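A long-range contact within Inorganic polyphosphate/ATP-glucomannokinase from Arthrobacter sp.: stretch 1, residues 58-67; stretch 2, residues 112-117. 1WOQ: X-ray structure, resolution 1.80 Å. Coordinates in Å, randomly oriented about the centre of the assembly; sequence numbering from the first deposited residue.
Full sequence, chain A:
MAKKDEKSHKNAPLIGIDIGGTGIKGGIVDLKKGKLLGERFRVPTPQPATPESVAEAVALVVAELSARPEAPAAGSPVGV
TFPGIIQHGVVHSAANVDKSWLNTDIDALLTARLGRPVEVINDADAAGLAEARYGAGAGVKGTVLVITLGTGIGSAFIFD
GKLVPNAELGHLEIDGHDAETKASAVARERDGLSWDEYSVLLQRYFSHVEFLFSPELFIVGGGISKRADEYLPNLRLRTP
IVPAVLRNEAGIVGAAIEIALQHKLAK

Stretch 1 58-67: VALVVAELSA
Stretch 2, residues 112-117: ARLGRP

From Val58 through Leu65 the first stretch is regular α-helix, already under way at Val58, with phi/psi near -63/-42 and i to i+4 hydrogen bonds such as Val62 N to Val58 O (2.9 Å). Against it lies the last turn of a second helix, 112-114, followed by an extended Arg116 (-159/158) and Pro117 (-61/136). The backbones come nearest at Ala59 and Leu114, whose CA atoms are 5.8 Å apart, and the contact buries 272 Å².

Leu114 is the apolar centre. Its CA-to-CB bond points toward the first helix, and the m,t rotamer (-68°, 179°) extends the branched end onto it: Leu114 CD2 lies 3.4 Å from Ala59 CA and 3.8 Å from Val62 CB, and CD1 reaches Val58 CG1 at 4.2 Å. Both methyls meet Val62, with Leu114 CD1 3.8 Å from Val62 CG2. The small Ala59 side chain permits this close approach to the helix backbone. Val58 and Val62, both t (171° and 170°), supply branched apolar surface one turn apart.

Ala59 CB also sits under one face of the Arg113 guanidinium, 3.7 Å from CZ. Arg113 bends at chi2 (62°) between t angles at chi1 (-179°) and chi3 (-175°), with chi4 at 77°.

Gly115 turns the chain out of the helix with positive phi (73/26), a conformation that favours glycine. Beyond it, the CA-to-CB bond of Arg116 points toward the first helix, and chi angles of 63°, -154°, -68° and 178° carry NH1 to within 3.5 Å of Val62 CG1. Arg116 NH1 donates a hydrogen bond to Ser66 OG (2.9 Å, 140°), which lies at the guanidinium edge. Ser66, in the m rotamer (-58°), turns its hydroxyl back along its own helix to donate to Val62 O (OG to O, 2.6 Å), leaving OG free to accept from Arg116.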

ATOM      1  N   VAL A  58       1.552  -8.353  14.401  1.00 14.28           N
ATOM      2  CA  VAL A  58       1.153  -9.130  13.236  1.00 13.73           C
ATOM      3  C   VAL A  58       0.694 -10.514  13.683  1.00 13.79           C
ATOM      4  O   VAL A  58      -0.312 -11.032  13.198  1.00 13.23           O
ATOM      5  CB  VAL A  58       2.316  -9.254  12.231  1.00 13.36           C
ATOM      6  CG1 VAL A  58       1.959 -10.242  11.124  1.00 14.57           C
ATOM      7  CG2 VAL A  58       2.610  -7.883  11.633  1.00 13.79           C
ATOM      8  N   ALA A  59       1.424 -11.107  14.623  1.00 14.20           N
ATOM      9  CA  ALA A  59       1.065 -12.422  15.133  1.00 13.84           C
ATOM     10  C   ALA A  59      -0.347 -12.422  15.711  1.00 14.25           C
ATOM     11  O   ALA A  59      -1.109 -13.363  15.496  1.00 12.74           O
ATOM     12  CB  ALA A  59       2.061 -12.868  16.194  1.00 13.43           C
ATOM     13  N   LEU A  60      -0.701 -11.366  16.441  1.00 13.84           N
ATOM     14  CA  LEU A  60      -2.032 -11.285  17.034  1.00 13.15           C
ATOM     15  C   LEU A  60      -3.115 -11.197  15.965  1.00 13.70           C
ATOM     16  O   LEU A  60      -4.160 -11.836  16.089  1.00 13.24           O
ATOM     17  CB  LEU A  60      -2.136 -10.078  17.974  1.00 14.10           C
ATOM     18  CG  LEU A  60      -1.318 -10.175  19.264  1.00 17.84           C
ATOM     19  CD1 LEU A  60      -1.316  -8.835  19.969  1.00 17.76           C
ATOM     20  CD2 LEU A  60      -1.901 -11.262  20.161  1.00 18.74           C
ATOM     21  N   VAL A  61      -2.877 -10.409  14.920  1.00 12.74           N
ATOM     22  CA  VAL A  61      -3.872 -10.286  13.858  1.00 12.61           C
ATOM     23  C   VAL A  61      -4.050 -11.628  13.149  1.00 12.32           C
ATOM     24  O   VAL A  61      -5.174 -12.078  12.919  1.00 12.89           O
ATOM     25  CB  VAL A  61      -3.479  -9.214  12.814  1.00 12.52           C
ATOM     26  CG1 VAL A  61      -4.521  -9.172  11.692  1.00 12.84           C
ATOM     27  CG2 VAL A  61      -3.379  -7.848  13.481  1.00 12.34           C
ATOM     28  N   VAL A  62      -2.938 -12.266  12.801  1.00 13.73           N
ATOM     29  CA  VAL A  62      -2.992 -13.555  12.123  1.00 13.97           C
ATOM     30  C   VAL A  62      -3.654 -14.613  13.002  1.00 14.38           C
ATOM     31  O   VAL A  62      -4.423 -15.440  12.515  1.00 15.25           O
ATOM     32  CB  VAL A  62      -1.576 -14.033  11.722  1.00 12.36           C
ATOM     33  CG1 VAL A  62      -1.624 -15.480  11.233  1.00 15.04           C
ATOM     34  CG2 VAL A  62      -1.021 -13.132  10.623  1.00 13.74           C
ATOM     35  N   ALA A  63      -3.361 -14.582  14.298  1.00 14.29           N
ATOM     36  CA  ALA A  63      -3.947 -15.548  15.219  1.00 16.32           C
ATOM     37  C   ALA A  63      -5.465 -15.408  15.236  1.00 15.67           C
ATOM     38  O   ALA A  63      -6.187 -16.403  15.221  1.00 17.01           O
ATOM     39  CB  ALA A  63      -3.387 -15.348  16.621  1.00 16.00           C
ATOM     40  N   GLU A  64      -5.943 -14.168  15.273  1.00 15.00           N
ATOM     41  CA  GLU A  64      -7.379 -13.900  15.287  1.00 15.31           C
ATOM     42  C   GLU A  64      -8.061 -14.434  14.032  1.00 15.18           C
ATOM     43  O   GLU A  64      -9.060 -15.151  14.117  1.00 15.04           O
ATOM     44  CB  GLU A  64      -7.624 -12.390  15.409  1.00 15.46           C
ATOM     45  CG  GLU A  64      -9.034 -11.915  15.055  1.00 17.67           C
ATOM     46  CD  GLU A  64     -10.117 -12.458  15.971  1.00 19.76           C
ATOM     47  OE1 GLU A  64      -9.823 -12.776  17.141  1.00 20.82           O
ATOM     48  OE2 GLU A  64     -11.276 -12.547  15.520  1.00 20.85           O
ATOM     49  N   LEU A  65      -7.516 -14.086  12.869  1.00 14.33           N
ATOM     50  CA  LEU A  65      -8.088 -14.521  11.598  1.00 13.82           C
ATOM     51  C   LEU A  65      -8.011 -16.027  11.397  1.00 14.64           C
ATOM     52  O   LEU A  65      -8.934 -16.629  10.852  1.00 16.21           O
ATOM     53  CB  LEU A  65      -7.387 -13.807  10.433  1.00 13.60           C
ATOM     54  CG  LEU A  65      -7.517 -12.279  10.430  1.00 12.78           C
ATOM     55  CD1 LEU A  65      -6.658 -11.691   9.313  1.00 13.69           C
ATOM     56  CD2 LEU A  65      -8.976 -11.876  10.251  1.00 14.72           C
ATOM     57  N   SER A  66      -6.914 -16.636  11.840  1.00 14.84           N
ATOM     58  CA  SER A  66      -6.730 -18.076  11.688  1.00 16.93           C
ATOM     59  C   SER A  66      -7.705 -18.885  12.540  1.00 18.86           C
ATOM     60  O   SER A  66      -7.934 -20.067  12.276  1.00 19.55           O
ATOM     61  CB  SER A  66      -5.297 -18.469  12.055  1.00 17.45           C
ATOM     62  OG  SER A  66      -4.352 -17.773  11.264  1.00 22.29           O
ATOM     63  N   ALA A  67      -8.281 -18.252  13.557  1.00 19.44           N
ATOM     64  CA  ALA A  67      -9.218 -18.941  14.441  1.00 21.17           C
ATOM     65  C   ALA A  67     -10.649 -18.893  13.921  1.00 22.53           C
ATOM     66  O   ALA A  67     -11.536 -19.556  14.460  1.00 23.59           O
ATOM     67  CB  ALA A  67      -9.155 -18.336  15.841  1.00 19.98           C
ATOM     68  N   ALA A 112       9.279 -16.781  11.187  1.00 15.13           N
ATOM     69  CA  ALA A 112       9.706 -17.387  12.447  1.00 17.61           C
ATOM     70  C   ALA A 112       8.690 -17.142  13.557  1.00 18.56           C
ATOM     71  O   ALA A 112       8.396 -18.037  14.351  1.00 18.20           O
ATOM     72  CB  ALA A 112      11.064 -16.830  12.855  1.00 17.92           C
ATOM     73  N   ARG A 113       8.153 -15.929  13.610  1.00 17.50           N
ATOM     74  CA  ARG A 113       7.181 -15.591  14.642  1.00 19.38           C
ATOM     75  C   ARG A 113       5.811 -16.229  14.426  1.00 19.89           C
ATOM     76  O   ARG A 113       5.173 -16.676  15.383  1.00 19.81           O
ATOM     77  CB  ARG A 113       7.019 -14.072  14.747  1.00 19.46           C
ATOM     78  CG  ARG A 113       6.032 -13.641  15.838  1.00 21.07           C
ATOM     79  CD  ARG A 113       6.514 -14.081  17.221  1.00 23.51           C
ATOM     80  NE  ARG A 113       5.546 -13.789  18.280  1.00 24.16           N
ATOM     81  CZ  ARG A 113       4.441 -14.495  18.512  1.00 24.67           C
ATOM     82  NH1 ARG A 113       4.144 -15.549  17.764  1.00 24.34           N
ATOM     83  NH2 ARG A 113       3.624 -14.143  19.498  1.00 25.66           N
ATOM     84  N   LEU A 114       5.357 -16.277  13.177  1.00 18.76           N
ATOM     85  CA  LEU A 114       4.044 -16.847  12.871  1.00 20.40           C
ATOM     86  C   LEU A 114       4.005 -18.364  12.728  1.00 21.38           C
ATOM     87  O   LEU A 114       2.932 -18.972  12.816  1.00 22.04           O
ATOM     88  CB  LEU A 114       3.480 -16.219  11.593  1.00 20.27           C
ATOM     89  CG  LEU A 114       3.092 -14.738  11.643  1.00 23.17           C
ATOM     90  CD1 LEU A 114       2.590 -14.293  10.279  1.00 20.64           C
ATOM     91  CD2 LEU A 114       2.018 -14.529  12.682  1.00 23.64           C
ATOM     92  N   GLY A 115       5.157 -18.978  12.490  1.00 20.87           N
ATOM     93  CA  GLY A 115       5.183 -20.423  12.338  1.00 20.50           C
ATOM     94  C   GLY A 115       4.600 -20.892  11.018  1.00 20.10           C
ATOM     95  O   GLY A 115       4.105 -22.010  10.905  1.00 20.21           O
ATOM     96  N   ARG A 116       4.654 -20.024  10.013  1.00 18.65           N
ATOM     97  CA  ARG A 116       4.150 -20.339   8.682  1.00 18.84           C
ATOM     98  C   ARG A 116       4.837 -19.376   7.722  1.00 17.53           C
ATOM     99  O   ARG A 116       5.312 -18.322   8.138  1.00 17.68           O
ATOM    100  CB  ARG A 116       2.627 -20.148   8.626  1.00 18.97           C
ATOM    101  CG  ARG A 116       2.179 -18.713   8.871  1.00 18.89           C
ATOM    102  CD  ARG A 116       0.760 -18.646   9.427  1.00 17.96           C
ATOM    103  NE  ARG A 116      -0.264 -19.061   8.472  1.00 16.88           N
ATOM    104  CZ  ARG A 116      -1.561 -19.107   8.762  1.00 16.77           C
ATOM    105  NH1 ARG A 116      -1.980 -18.769   9.976  1.00 16.13           N
ATOM    106  NH2 ARG A 116      -2.443 -19.469   7.842  1.00 15.49           N
ATOM    107  N   PRO A 117       4.907 -19.723   6.428  1.00 19.16           N
ATOM    108  CA  PRO A 117       5.564 -18.817   5.481  1.00 19.74           C
ATOM    109  C   PRO A 117       4.907 -17.442   5.376  1.00 18.69           C
ATOM    110  O   PRO A 117       3.686 -17.324   5.314  1.00 17.77           O
ATOM    111  CB  PRO A 117       5.518 -19.594   4.165  1.00 20.14           C
ATOM    112  CG  PRO A 117       4.327 -20.494   4.329  1.00 26.27           C
ATOM    113  CD  PRO A 117       4.446 -20.949   5.755  1.00 20.10           C
TER